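Local coordinates for protein acyl-CoA hydrolase (Bacillus halodurans, PDB 1VPM) that binds coenzyme A and probably hydrolyses the thioester bond of long-chain fatty acyl-CoA, with a hot-dog fold, at residues A[16-21]-A[140-145]; A[70-75]-A[160-165]; A[92-97]-A[150-155]; A[99-104]-A[121-126]. One frame throughout, in Å; residues are numbered along the deposited sequence.

Contact 1: residues A[16-21]-A[140-145]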
# COMPACT_ATOMS: atom_id res chain seq x y z
N SER A 16 24.72 21.58 21.11
CA SER A 16 25.19 20.63 20.12
C SER A 16 25.02 19.20 20.64
O SER A 16 24.97 18.96 21.87
CB SER A 16 26.65 20.90 19.76
OG SER A 16 27.49 20.49 20.81
N TYR A 17 24.82 18.27 19.71
CA TYR A 17 24.76 16.86 20.03
C TYR A 17 25.64 16.04 19.08
O TYR A 17 25.82 16.39 17.91
CB TYR A 17 23.32 16.36 19.92
CG TYR A 17 22.34 17.09 20.81
CD1 TYR A 17 22.37 16.92 22.18
CD2 TYR A 17 21.41 17.94 20.28
CE1 TYR A 17 21.49 17.61 23.01
CE2 TYR A 17 20.52 18.63 21.10
CZ TYR A 17 20.57 18.45 22.46
OH TYR A 17 19.71 19.19 23.24
N PRO A 18 26.20 14.94 19.59
CA PRO A 18 26.94 14.05 18.73
C PRO A 18 26.10 13.57 17.54
O PRO A 18 24.88 13.38 17.62
CB PRO A 18 27.22 12.83 19.61
CG PRO A 18 27.11 13.32 20.98
CD PRO A 18 26.13 14.44 20.97
N VAL A 19 26.82 13.30 16.46
CA VAL A 19 26.21 12.73 15.24
C VAL A 19 25.46 11.49 15.58
O VAL A 19 24.38 11.23 15.03
CB VAL A 19 27.27 12.42 14.19
CG1 VAL A 19 26.65 11.62 13.04
CG2 VAL A 19 27.88 13.69 13.70
N GLU A 20 25.98 10.72 16.51
CA GLU A 20 25.38 9.49 16.89
C GLU A 20 23.97 9.58 17.39
O GLU A 20 23.25 8.62 17.28
CB GLU A 20 26.27 8.82 17.95
CG GLU A 20 25.98 7.40 18.27
CD GLU A 20 26.17 6.42 17.08
OE1 GLU A 20 26.92 6.71 16.13
OE2 GLU A 20 25.54 5.37 17.11
N ARG A 21 23.55 10.73 17.94
CA ARG A 21 22.15 10.90 18.41
C ARG A 21 21.17 10.72 17.25
O ARG A 21 20.08 10.26 17.43
CB ARG A 21 21.93 12.29 19.08
CG ARG A 21 20.44 12.76 19.39
CD ARG A 21 20.24 14.38 19.55
NE ARG A 21 18.97 14.73 20.22
CZ ARG A 21 18.77 14.62 21.52
NH1 ARG A 21 19.73 14.17 22.32
NH2 ARG A 21 17.60 14.94 22.05
N GLN A 140 23.43 22.33 16.89
CA GLN A 140 24.58 21.87 16.10
C GLN A 140 24.85 20.40 16.30
O GLN A 140 24.37 19.78 17.22
CB GLN A 140 25.80 22.67 16.46
CG GLN A 140 25.70 24.09 16.07
CD GLN A 140 27.00 24.84 16.34
OE1 GLN A 140 27.95 24.30 16.93
NE2 GLN A 140 27.03 26.11 15.94
N VAL A 141 25.65 19.84 15.40
CA VAL A 141 26.11 18.47 15.48
C VAL A 141 27.62 18.45 15.81
O VAL A 141 28.36 19.39 15.45
CB VAL A 141 25.77 17.73 14.16
CG1 VAL A 141 26.70 18.15 13.02
CG2 VAL A 141 25.76 16.26 14.37
N GLU A 142 28.03 17.44 16.57
CA GLU A 142 29.42 17.25 17.02
C GLU A 142 29.99 16.04 16.28
O GLU A 142 29.64 14.94 16.62
CB GLU A 142 29.51 17.01 18.52
CG GLU A 142 30.97 16.74 18.96
CD GLU A 142 31.13 16.27 20.42
OE1 GLU A 142 30.20 16.48 21.25
OE2 GLU A 142 32.20 15.69 20.70
N PRO A 143 30.84 16.22 15.26
CA PRO A 143 31.42 15.04 14.57
C PRO A 143 32.41 14.30 15.46
O PRO A 143 33.08 14.93 16.25
CB PRO A 143 32.12 15.64 13.36
CG PRO A 143 32.38 17.05 13.69
CD PRO A 143 31.32 17.49 14.69
N GLN A 144 32.44 12.98 15.39
CA GLN A 144 33.35 12.23 16.26
C GLN A 144 34.26 11.28 15.51
O GLN A 144 35.48 11.29 15.77
CB GLN A 144 32.56 11.49 17.30
CG GLN A 144 31.80 12.45 18.23
CD GLN A 144 31.09 11.76 19.38
OE1 GLN A 144 31.23 12.21 20.55
NE2 GLN A 144 30.30 10.71 19.09
N THR A 145 33.71 10.48 14.60
CA THR A 145 34.56 9.65 13.73
C THR A 145 35.34 10.51 12.74
O THR A 145 34.98 11.68 12.50
CB THR A 145 33.74 8.61 12.94
OG1 THR A 145 32.93 9.26 11.96
CG2 THR A 145 32.88 7.76 13.87
O HOH W 1 28.95 10.96 17.08
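Y17 grips the strand 140-142 through both of its backbone polar atoms. Its N donates to Q140 O at 2.9 Å, with an N-H...O angle of 158°, and its O takes the N-H of E142 at 2.8 Å. That second donor stands well above the carbonyl plane of Y17 rather than within it. A longer third bond, V19 N to E142 O at 3.3 Å, extends the pairing by one residue. CA-H...O contacts run beside these bonds, among them V141 CA to Y17 O at 3.2 Å. The pairs S16 with Q140, Y17 with V141 and P18 with E142 identify a two-stranded parallel sheet, separate from the five-stranded antiparallel sheet of the hot-dog fold; it ties the N-terminal end of the chain to the approach to helix 146-166. Among the side chains, the tightest meeting is that of V19 and V141, whose CG2 methyls stand 3.4 Å apart, closer than usual van der Waals contact. V19 has CG1 anti to its backbone N (chi1 170°), leaving CG2 beside the N to meet V141 CG2. On the face that carries S16, P18, Q140 and E142 the contacts are looser: S16 CB lies 3.8 Å from Q140 CB. Beyond the strand, the amide end of Q144 reaches back to P18, its NE2 3.8 Å from P18 CB. Farther out, V19 also rests on F91 and E148, while V141 packs on V92 and Y152. T145 N-caps helix 146-166 through its OG1, which accepts from E148 N.

Contact 2: residues A[70-75]-A[160-165]. With COA (coenzyme A), chain D.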
# COMPACT_ATOMS: atom_id res chain seq x y z
N SER A 70 15.62 19.98 -0.05
CA SER A 70 16.29 19.49 -1.26
C SER A 70 17.01 18.15 -1.05
O SER A 70 17.24 17.69 0.07
CB SER A 70 17.26 20.56 -1.81
OG SER A 70 18.34 20.69 -0.95
N ILE A 71 17.30 17.50 -2.16
CA ILE A 71 18.20 16.38 -2.26
C ILE A 71 19.24 16.70 -3.35
O ILE A 71 18.92 17.31 -4.36
CB ILE A 71 17.40 15.02 -2.49
CG1 ILE A 71 18.37 13.85 -2.44
CG2 ILE A 71 16.64 15.02 -3.80
CD1 ILE A 71 17.71 12.48 -2.40
N ASP A 72 20.51 16.39 -3.11
CA ASP A 72 21.53 16.57 -4.12
C ASP A 72 21.36 15.44 -5.14
O ASP A 72 20.55 14.51 -4.96
CB ASP A 72 22.93 16.52 -3.48
CG ASP A 72 23.19 17.69 -2.58
OD1 ASP A 72 22.34 18.63 -2.48
OD2 ASP A 72 24.32 17.66 -2.02
N SER A 73 22.20 15.47 -6.17
CA SER A 73 22.11 14.42 -7.19
C SER A 73 22.31 13.02 -6.58
O SER A 73 23.01 12.84 -5.55
CB SER A 73 23.11 14.71 -8.32
OG SER A 73 24.42 14.62 -7.83
N VAL A 74 21.70 12.00 -7.16
CA VAL A 74 21.80 10.61 -6.69
C VAL A 74 22.20 9.76 -7.90
O VAL A 74 21.46 9.70 -8.89
CB VAL A 74 20.49 10.05 -6.15
CG1 VAL A 74 20.68 8.62 -5.74
CG2 VAL A 74 20.00 10.85 -4.96
N ASP A 75 23.39 9.15 -7.86
CA ASP A 75 23.89 8.33 -8.96
C ASP A 75 23.81 6.89 -8.48
O ASP A 75 24.35 6.56 -7.43
CB ASP A 75 25.32 8.70 -9.29
CG ASP A 75 25.42 10.04 -9.94
OD1 ASP A 75 24.78 10.26 -10.99
OD2 ASP A 75 26.16 10.90 -9.41
N GLU A 160 27.27 26.01 -0.21
CA GLU A 160 27.51 27.07 -1.19
C GLU A 160 27.06 26.64 -2.58
O GLU A 160 26.46 27.44 -3.32
CB GLU A 160 28.99 27.50 -1.17
CG GLU A 160 29.31 28.72 -2.00
CD GLU A 160 28.47 29.95 -1.61
OE1 GLU A 160 28.08 30.10 -0.42
OE2 GLU A 160 28.20 30.77 -2.51
N ASN A 161 27.35 25.38 -2.95
CA ASN A 161 26.87 24.83 -4.22
C ASN A 161 25.35 24.78 -4.34
O ASN A 161 24.82 25.01 -5.42
CB ASN A 161 27.49 23.47 -4.50
CG ASN A 161 28.98 23.55 -4.78
OD1 ASN A 161 29.54 24.64 -4.84
ND2 ASN A 161 29.63 22.40 -4.92
N ARG A 162 24.64 24.49 -3.26
CA ARG A 162 23.19 24.46 -3.29
C ARG A 162 22.64 25.88 -3.49
O ARG A 162 21.65 26.06 -4.20
CB ARG A 162 22.62 23.86 -2.02
CG ARG A 162 23.03 22.40 -1.82
CD ARG A 162 22.51 21.80 -0.56
NE ARG A 162 23.16 20.50 -0.43
CZ ARG A 162 23.98 20.14 0.55
NH1 ARG A 162 24.21 20.94 1.60
NH2 ARG A 162 24.52 18.95 0.50
N LYS A 163 23.27 26.86 -2.85
CA LYS A 163 22.89 28.27 -3.08
C LYS A 163 23.08 28.68 -4.55
O LYS A 163 22.19 29.28 -5.17
CB LYS A 163 23.68 29.21 -2.17
CG LYS A 163 23.21 29.16 -0.72
N LYS A 164 24.24 28.33 -5.11
CA LYS A 164 24.53 28.67 -6.50
C LYS A 164 23.54 28.03 -7.48
O LYS A 164 23.06 28.69 -8.40
CB LYS A 164 25.96 28.27 -6.87
CG LYS A 164 27.06 29.07 -6.16
N ARG A 165 23.19 26.77 -7.28
CA ARG A 165 22.41 26.05 -8.29
C ARG A 165 20.96 26.50 -8.31
O ARG A 165 20.26 26.35 -9.34
CB ARG A 165 22.46 24.55 -8.04
CG ARG A 165 21.47 24.07 -6.99
CD ARG A 165 21.73 22.65 -6.68
NE ARG A 165 20.83 22.15 -5.65
CZ ARG A 165 21.15 21.14 -4.84
NH1 ARG A 165 22.34 20.57 -4.90
NH2 ARG A 165 20.30 20.73 -3.94
N1A COA D . 18.30 23.45 -0.64
C2A COA D . 19.05 23.49 0.50
N3A COA D . 18.69 24.37 1.53
C4A COA D . 17.58 25.15 1.41
C5A COA D . 16.80 25.12 0.23
C6A COA D . 17.17 24.26 -0.81
N6A COA D . 16.51 24.33 -1.98
N7A COA D . 15.78 26.02 0.38
C8A COA D . 15.90 26.61 1.60
N9A COA D . 17.00 26.08 2.24
C1B COA D . 17.37 26.30 3.62
C2B COA D . 17.80 27.74 3.83
O2B COA D . 19.11 27.93 3.38
C3B COA D . 17.63 27.87 5.33
O3B COA D . 18.86 27.48 5.91
P3B COA D . 19.41 27.99 7.31
O7A COA D . 20.28 29.15 7.06
O8A COA D . 20.21 26.98 8.03
O9A COA D . 18.21 28.27 8.17
C4B COA D . 16.44 26.94 5.63
O4B COA D . 16.23 26.20 4.43
C5B COA D . 15.14 27.67 5.96
O5B COA D . 14.83 28.54 4.87
P1A COA D . 14.40 30.11 5.04
O1A COA D . 15.01 30.91 3.90
O2A COA D . 14.75 30.64 6.42
O3A COA D . 12.79 30.14 4.97
P2A COA D . 11.84 29.63 3.76
O4A COA D . 12.41 30.09 2.43
O5A COA D . 10.44 30.12 4.09
O6A COA D . 11.82 28.01 3.85
CBP COA D . 11.75 25.90 2.71
CCP COA D . 12.54 27.19 2.94
CDP COA D . 12.67 24.82 2.14
CEP COA D . 11.23 25.45 4.10
CAP COA D . 10.57 26.19 1.74
OAP COA D . 10.95 26.71 0.47
C9P COA D . 9.72 24.95 1.57
O9P COA D . 8.78 24.69 2.59
N8P COA D . 9.87 24.12 0.53
C7P COA D . 9.00 22.96 0.48
C6P COA D . 9.50 21.85 1.42
C5P COA D . 8.63 20.62 1.29
O5P COA D . 7.44 20.69 1.64
N4P COA D . 9.19 19.51 0.79
C3P COA D . 8.45 18.28 0.70
C2P COA D . 7.87 17.90 -0.67
S1P COA D . 7.03 19.16 -1.72
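D72 is held by two arginines of the helix, R162 and R165, in a salt-bridge network. R162 approaches side-on: its NE gives a nearly straight bond to the syn lone pair of D72 OD1 (2.9 Å, 172°), and its NH2 reaches D72 OD2 at 2.8 Å. Carboxylate and guanidinium are nearly coplanar, 27° apart, which suits this side-on pairing. R165 comes end-on and aims both NH1 (3.1 Å) and NH2 (3.3 Å) at D72 OD1 alone, with its plane at 88° to the carboxylate. OD1 thus accepts three N-H groups, which probably stabilises the charged form of D72. The two arginines also pack together, CG of R162 lying over one face of the R165 guanidinium. S70 OG lies 2.8 Å from the adenine N1A of coenzyme A, and R162 CD is 4.0 Å from C2A, so R162 serves both the network and the adenine pocket, which S70 also lines. Strand 65-75 is an edge strand within this chain, between 116-129 and an antiparallel strand of the second subunit; helix 146-166 reaches it through the two arginines, with R162 also on F123 and T125 of strand 116-129, and R165 bridging to D75 of the second subunit.

Contact 3: residues A[92-97]-A[150-155]; sequences VTHTGR and RLYETA. With COA (coenzyme A), chain D.
The H94 ring is caught between two different partners of the helix: it turns an edge to the face of Y152 while A155 CB lies over one of its own faces. This joins strand 85-95 of the hot-dog sheet to the C-terminal helix 146-166, the two segments running at 33° to each other with their axes 7.0 Å apart. The histidine-tyrosine pair is T-shaped, with ring centroids 4.8 Å apart and planes at 66°; CD2 of H94 is the atom that meets the tyrosine, offset toward the rim of its ring. A155 CB makes a CH-pi contact 3.8 Å from the H94 ring centroid. H94 has CG anti to the backbone N (chi1 -167°), which sets the imidazole between Y152 and A155. One residue earlier, the methyl CG2 of T93 packs on L151 CD1, whereas the T93 hydroxyl has its partner in E101. At the strand's end the chain reaches coenzyme A, where R97 N makes a weak hydrogen bond to the phosphate oxygen O8A. Back at the helix, the edge of the Y152 ring also meets a backbone oxygen, Y152 CD2 lying 3.4 Å from T93 O.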
# COMPACT_ATOMS: atom_id res chain seq x y z
N VAL A 92 23.07 13.13 10.48
CA VAL A 92 23.26 14.56 10.30
C VAL A 92 24.76 14.79 10.28
O VAL A 92 25.47 14.38 11.19
CB VAL A 92 22.57 15.38 11.44
CG1 VAL A 92 22.92 16.83 11.32
CG2 VAL A 92 21.11 15.21 11.38
N THR A 93 25.23 15.53 9.27
CA THR A 93 26.64 15.78 9.07
C THR A 93 27.01 17.21 9.40
O THR A 93 28.17 17.46 9.72
CB THR A 93 27.06 15.56 7.61
OG1 THR A 93 26.17 16.24 6.74
CG2 THR A 93 27.00 14.13 7.30
N HIS A 94 26.05 18.11 9.37
CA HIS A 94 26.31 19.58 9.52
C HIS A 94 24.97 20.29 9.62
O HIS A 94 23.98 19.81 9.15
CB HIS A 94 27.10 20.15 8.32
CG HIS A 94 27.68 21.53 8.53
ND1 HIS A 94 27.15 22.66 7.94
CD2 HIS A 94 28.81 21.93 9.15
CE1 HIS A 94 27.90 23.71 8.24
NE2 HIS A 94 28.91 23.30 8.98
N THR A 95 24.96 21.47 10.21
CA THR A 95 23.73 22.22 10.38
C THR A 95 23.93 23.69 10.05
O THR A 95 25.03 24.21 10.15
CB THR A 95 23.18 22.13 11.83
OG1 THR A 95 24.03 22.83 12.76
CG2 THR A 95 22.93 20.69 12.25
N GLY A 96 22.84 24.34 9.70
CA GLY A 96 22.78 25.81 9.62
C GLY A 96 21.90 26.27 10.76
O GLY A 96 21.88 25.65 11.81
N ARG A 97 21.09 27.29 10.54
CA ARG A 97 20.25 27.85 11.58
C ARG A 97 19.04 26.97 11.84
O ARG A 97 18.79 26.60 12.99
CB ARG A 97 19.80 29.26 11.19
CG ARG A 97 19.29 30.06 12.38
CD ARG A 97 18.87 31.49 11.98
NE ARG A 97 17.59 31.51 11.24
CZ ARG A 97 16.38 31.47 11.80
NH1 ARG A 97 16.21 31.41 13.12
NH2 ARG A 97 15.31 31.49 11.01
N ARG A 150 35.39 14.69 8.49
CA ARG A 150 35.63 15.04 7.09
C ARG A 150 34.33 15.60 6.43
O ARG A 150 34.38 16.61 5.73
CB ARG A 150 36.21 13.86 6.31
CG ARG A 150 36.14 13.99 4.81
CD ARG A 150 36.87 12.90 4.08
NE ARG A 150 36.35 11.57 4.37
CZ ARG A 150 35.33 11.02 3.72
NH1 ARG A 150 34.73 11.63 2.68
NH2 ARG A 150 34.96 9.81 4.05
N LEU A 151 33.20 14.96 6.66
CA LEU A 151 31.93 15.41 6.11
C LEU A 151 31.55 16.78 6.67
O LEU A 151 31.02 17.61 5.95
CB LEU A 151 30.85 14.38 6.29
CG LEU A 151 31.07 13.07 5.53
CD1 LEU A 151 29.94 12.07 5.72
CD2 LEU A 151 31.31 13.31 4.05
N TYR A 152 31.75 16.99 7.97
CA TYR A 152 31.52 18.30 8.59
C TYR A 152 32.40 19.39 7.96
O TYR A 152 31.93 20.48 7.64
CB TYR A 152 31.66 18.15 10.11
CG TYR A 152 31.36 19.38 10.93
CD1 TYR A 152 32.31 20.34 11.09
CD2 TYR A 152 30.14 19.55 11.57
CE1 TYR A 152 32.08 21.45 11.85
CE2 TYR A 152 29.89 20.66 12.35
CZ TYR A 152 30.88 21.61 12.47
OH TYR A 152 30.67 22.71 13.22
N GLU A 153 33.68 19.10 7.77
CA GLU A 153 34.63 20.06 7.22
C GLU A 153 34.24 20.49 5.80
O GLU A 153 34.48 21.67 5.40
CB GLU A 153 36.04 19.46 7.15
CG GLU A 153 36.77 19.39 8.49
N THR A 154 33.66 19.57 5.04
CA THR A 154 33.35 19.77 3.63
C THR A 154 31.92 20.24 3.38
O THR A 154 31.59 20.53 2.24
CB THR A 154 33.66 18.50 2.79
OG1 THR A 154 33.02 17.35 3.37
CG2 THR A 154 35.20 18.32 2.71
N ALA A 155 31.10 20.35 4.43
CA ALA A 155 29.70 20.69 4.30
C ALA A 155 29.51 22.16 3.83
O ALA A 155 28.66 22.39 2.97
CB ALA A 155 29.00 20.48 5.59
N1A COA D . 18.30 23.45 -0.64
C2A COA D . 19.05 23.49 0.50
N3A COA D . 18.69 24.37 1.53
C4A COA D . 17.58 25.15 1.41
C5A COA D . 16.80 25.12 0.23
C6A COA D . 17.17 24.26 -0.81
N6A COA D . 16.51 24.33 -1.98
N7A COA D . 15.78 26.02 0.38
C8A COA D . 15.90 26.61 1.60
N9A COA D . 17.00 26.08 2.24
C1B COA D . 17.37 26.30 3.62
C2B COA D . 17.80 27.74 3.83
O2B COA D . 19.11 27.93 3.38
C3B COA D . 17.63 27.87 5.33
O3B COA D . 18.86 27.48 5.91
P3B COA D . 19.41 27.99 7.31
O7A COA D . 20.28 29.15 7.06
O8A COA D . 20.21 26.98 8.03
O9A COA D . 18.21 28.27 8.17
C4B COA D . 16.44 26.94 5.63
O4B COA D . 16.23 26.20 4.43
C5B COA D . 15.14 27.67 5.96
O5B COA D . 14.83 28.54 4.87
P1A COA D . 14.40 30.11 5.04
O1A COA D . 15.01 30.91 3.90
O2A COA D . 14.75 30.64 6.42
O3A COA D . 12.79 30.14 4.97
P2A COA D . 11.84 29.63 3.76
O4A COA D . 12.41 30.09 2.43
O5A COA D . 10.44 30.12 4.09
O6A COA D . 11.82 28.01 3.85
CBP COA D . 11.75 25.90 2.71
CCP COA D . 12.54 27.19 2.94
CDP COA D . 12.67 24.82 2.14
CEP COA D . 11.23 25.45 4.10
CAP COA D . 10.57 26.19 1.74
OAP COA D . 10.95 26.71 0.47
C9P COA D . 9.72 24.95 1.57
O9P COA D . 8.78 24.69 2.59
N8P COA D . 9.87 24.12 0.53
C7P COA D . 9.00 22.96 0.48
C6P COA D . 9.50 21.85 1.42
C5P COA D . 8.63 20.62 1.29
O5P COA D . 7.44 20.69 1.64
N4P COA D . 9.19 19.51 0.79
C3P COA D . 8.45 18.28 0.70
C2P COA D . 7.87 17.90 -0.67
S1P COA D . 7.03 19.16 -1.72

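Contact 4: residues A[99-104]-A[121-126]. With COA (coenzyme A), chain D.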
# COMPACT_ATOMS: atom_id res chain seq x y z
N SER A 99 18.40 24.42 9.30
CA SER A 99 18.62 23.34 8.31
C SER A 99 19.69 22.37 8.78
O SER A 99 20.57 22.70 9.58
CB SER A 99 18.96 23.96 6.94
OG SER A 99 20.23 24.57 6.94
N MSE A 100 19.55 21.13 8.31
CA MSE A 100 20.47 20.06 8.59
C MSE A 100 20.83 19.37 7.30
O MSE A 100 19.95 19.04 6.50
CB MSE A 100 19.78 19.05 9.47
CG MSE A 100 19.45 19.56 10.84
SE MSE A 100 18.03 18.50 11.74
CE MSE A 100 16.42 19.19 10.86
N GLU A 101 22.12 19.18 7.06
CA GLU A 101 22.53 18.27 6.02
C GLU A 101 22.50 16.84 6.57
O GLU A 101 23.00 16.56 7.67
CB GLU A 101 23.97 18.59 5.55
CG GLU A 101 24.38 17.72 4.40
CD GLU A 101 25.83 18.00 3.96
OE1 GLU A 101 26.77 17.78 4.78
OE2 GLU A 101 26.00 18.51 2.83
N VAL A 102 21.86 15.97 5.81
CA VAL A 102 21.76 14.56 6.13
C VAL A 102 22.46 13.74 5.03
O VAL A 102 22.20 13.92 3.83
CB VAL A 102 20.31 14.10 6.34
CG1 VAL A 102 20.27 12.60 6.62
CG2 VAL A 102 19.65 14.88 7.47
N TYR A 103 23.43 12.95 5.43
CA TYR A 103 24.08 11.97 4.55
C TYR A 103 23.37 10.64 4.69
O TYR A 103 23.10 10.16 5.80
CB TYR A 103 25.57 11.86 4.92
CG TYR A 103 26.26 10.65 4.32
CD1 TYR A 103 26.72 10.66 3.01
CD2 TYR A 103 26.43 9.48 5.07
CE1 TYR A 103 27.36 9.53 2.46
CE2 TYR A 103 27.09 8.37 4.55
CZ TYR A 103 27.50 8.37 3.26
OH TYR A 103 28.14 7.24 2.81
N VAL A 104 23.09 10.01 3.55
CA VAL A 104 22.50 8.70 3.50
C VAL A 104 23.34 7.80 2.59
O VAL A 104 23.61 8.15 1.48
CB VAL A 104 21.04 8.74 3.01
CG1 VAL A 104 20.44 7.36 2.99
CG2 VAL A 104 20.17 9.61 3.93
N GLU A 121 24.81 6.84 -2.56
CA GLU A 121 25.00 7.76 -1.45
C GLU A 121 24.39 9.09 -1.83
O GLU A 121 24.45 9.49 -3.00
CB GLU A 121 26.49 7.97 -1.17
CG GLU A 121 27.27 6.74 -0.79
CD GLU A 121 28.75 7.01 -0.67
OE1 GLU A 121 29.36 7.20 -1.74
OE2 GLU A 121 29.28 7.00 0.46
N SER A 122 23.91 9.83 -0.85
CA SER A 122 23.31 11.09 -1.16
C SER A 122 23.37 12.03 0.05
O SER A 122 23.61 11.62 1.15
CB SER A 122 21.88 10.78 -1.67
OG SER A 122 20.85 11.23 -0.85
N PHE A 123 23.29 13.32 -0.22
CA PHE A 123 23.03 14.35 0.81
C PHE A 123 21.68 15.01 0.58
O PHE A 123 21.26 15.24 -0.57
CB PHE A 123 24.05 15.46 0.73
CG PHE A 123 25.46 15.03 1.03
CD1 PHE A 123 25.87 14.88 2.36
CD2 PHE A 123 26.38 14.88 0.03
CE1 PHE A 123 27.20 14.50 2.66
CE2 PHE A 123 27.66 14.50 0.33
CZ PHE A 123 28.07 14.32 1.65
N LEU A 124 20.93 15.20 1.68
CA LEU A 124 19.73 15.94 1.67
C LEU A 124 19.80 17.14 2.61
O LEU A 124 20.62 17.18 3.54
CB LEU A 124 18.58 15.06 2.11
CG LEU A 124 18.23 13.85 1.25
CD1 LEU A 124 19.11 12.68 1.62
CD2 LEU A 124 16.73 13.44 1.40
N THR A 125 18.93 18.09 2.36
CA THR A 125 18.80 19.23 3.26
C THR A 125 17.41 19.16 3.86
O THR A 125 16.38 19.31 3.15
CB THR A 125 19.02 20.56 2.54
OG1 THR A 125 20.37 20.65 2.02
CG2 THR A 125 18.84 21.72 3.53
N MSE A 126 17.37 19.01 5.20
CA MSE A 126 16.14 18.91 5.94
C MSE A 126 15.98 20.18 6.76
O MSE A 126 16.96 20.67 7.27
CB MSE A 126 16.18 17.70 6.89
CG MSE A 126 16.55 16.37 6.25
SE MSE A 126 15.32 15.90 4.72
CE MSE A 126 13.77 15.70 5.79
N1A COA D . 18.30 23.45 -0.64
C2A COA D . 19.05 23.49 0.50
N3A COA D . 18.69 24.37 1.53
C4A COA D . 17.58 25.15 1.41
C5A COA D . 16.80 25.12 0.23
C6A COA D . 17.17 24.26 -0.81
N6A COA D . 16.51 24.33 -1.98
N7A COA D . 15.78 26.02 0.38
C8A COA D . 15.90 26.61 1.60
N9A COA D . 17.00 26.08 2.24
C1B COA D . 17.37 26.30 3.62
C2B COA D . 17.80 27.74 3.83
O2B COA D . 19.11 27.93 3.38
C3B COA D . 17.63 27.87 5.33
O3B COA D . 18.86 27.48 5.91
P3B COA D . 19.41 27.99 7.31
O7A COA D . 20.28 29.15 7.06
O8A COA D . 20.21 26.98 8.03
O9A COA D . 18.21 28.27 8.17
C4B COA D . 16.44 26.94 5.63
O4B COA D . 16.23 26.20 4.43
C5B COA D . 15.14 27.67 5.96
O5B COA D . 14.83 28.54 4.87
P1A COA D . 14.40 30.11 5.04
O1A COA D . 15.01 30.91 3.90
O2A COA D . 14.75 30.64 6.42
O3A COA D . 12.79 30.14 4.97
P2A COA D . 11.84 29.63 3.76
O4A COA D . 12.41 30.09 2.43
O5A COA D . 10.44 30.12 4.09
O6A COA D . 11.82 28.01 3.85
CBP COA D . 11.75 25.90 2.71
CCP COA D . 12.54 27.19 2.94
CDP COA D . 12.67 24.82 2.14
CEP COA D . 11.23 25.45 4.10
CAP COA D . 10.57 26.19 1.74
OAP COA D . 10.95 26.71 0.47
C9P COA D . 9.72 24.95 1.57
O9P COA D . 8.78 24.69 2.59
N8P COA D . 9.87 24.12 0.53
C7P COA D . 9.00 22.96 0.48
C6P COA D . 9.50 21.85 1.42
C5P COA D . 8.63 20.62 1.29
O5P COA D . 7.44 20.69 1.64
N4P COA D . 9.19 19.51 0.79
C3P COA D . 8.45 18.28 0.70
C2P COA D . 7.87 17.90 -0.67
S1P COA D . 7.03 19.16 -1.72
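M100 and M126, both selenomethionines, exchange two backbone hydrogen bonds: M100 N to M126 O at 2.8 Å, and M126 N to M100 O at 2.9 Å with an N-H...O angle of 173°. V102 with L124 and V104 with S122 repeat this exchange, so the N and O of all six residues are satisfied across the strands. E101 with T125 and Y103 with F123 form the intervening non-hydrogen-bonded pairs, whose CA-H groups point at the carbonyl oxygens of the adjacent hydrogen-bonded pairs. Side-chain polar groups find partners as well. The hydroxyl of Y103 donates to the anti lone pair of E121 OE2 at 2.6 Å, and the carboxylate stands 78° from the ring plane. The carboxylate of the buried E101 accepts from T93 OG1 and makes salt bridges to R158 and R162, an environment that probably keeps it ionised. Its CD lies 3.5 Å from F123 CD1, carboxylate and ring planes being only 27° apart, and R158 adds a cation-pi contact to that ring. On the face of M100, V102 and L124, V102 CG2 packs on M126 CG at 3.6 Å, and M126 and L124 continue onto helix 43-62. At the open end of the pairing S99 OG donates to the phosphate oxygen O8A of coenzyme A at 2.6 Å, while T125 CG2 touches the adenine N3A at 3.3 Å. The arrangement is a central antiparallel hairpin of the hot-dog fold, one face on its long helix, with the coenzyme A site at one end.

Contact 4 lies in the core, its centre about 5 Å from the centre of the chain, and is held by regular backbone bonding between adjacent strands of the main sheet. Contacts 2 and 3, centred about 13 Å from the centre of the chain, are buried too, where helix 146-166 meets that sheet: charged groups dominate contact 2, at the subunit interface, whereas rings and methyls make contact 3. E101 of contact 4 is the shared polar node of the three, and each of them touches coenzyme A. Contact 1, only partly buried, is a separate parallel pairing at the periphery; it packs against contact 3 through V141 and V19 but does not touch contacts 2 or 4.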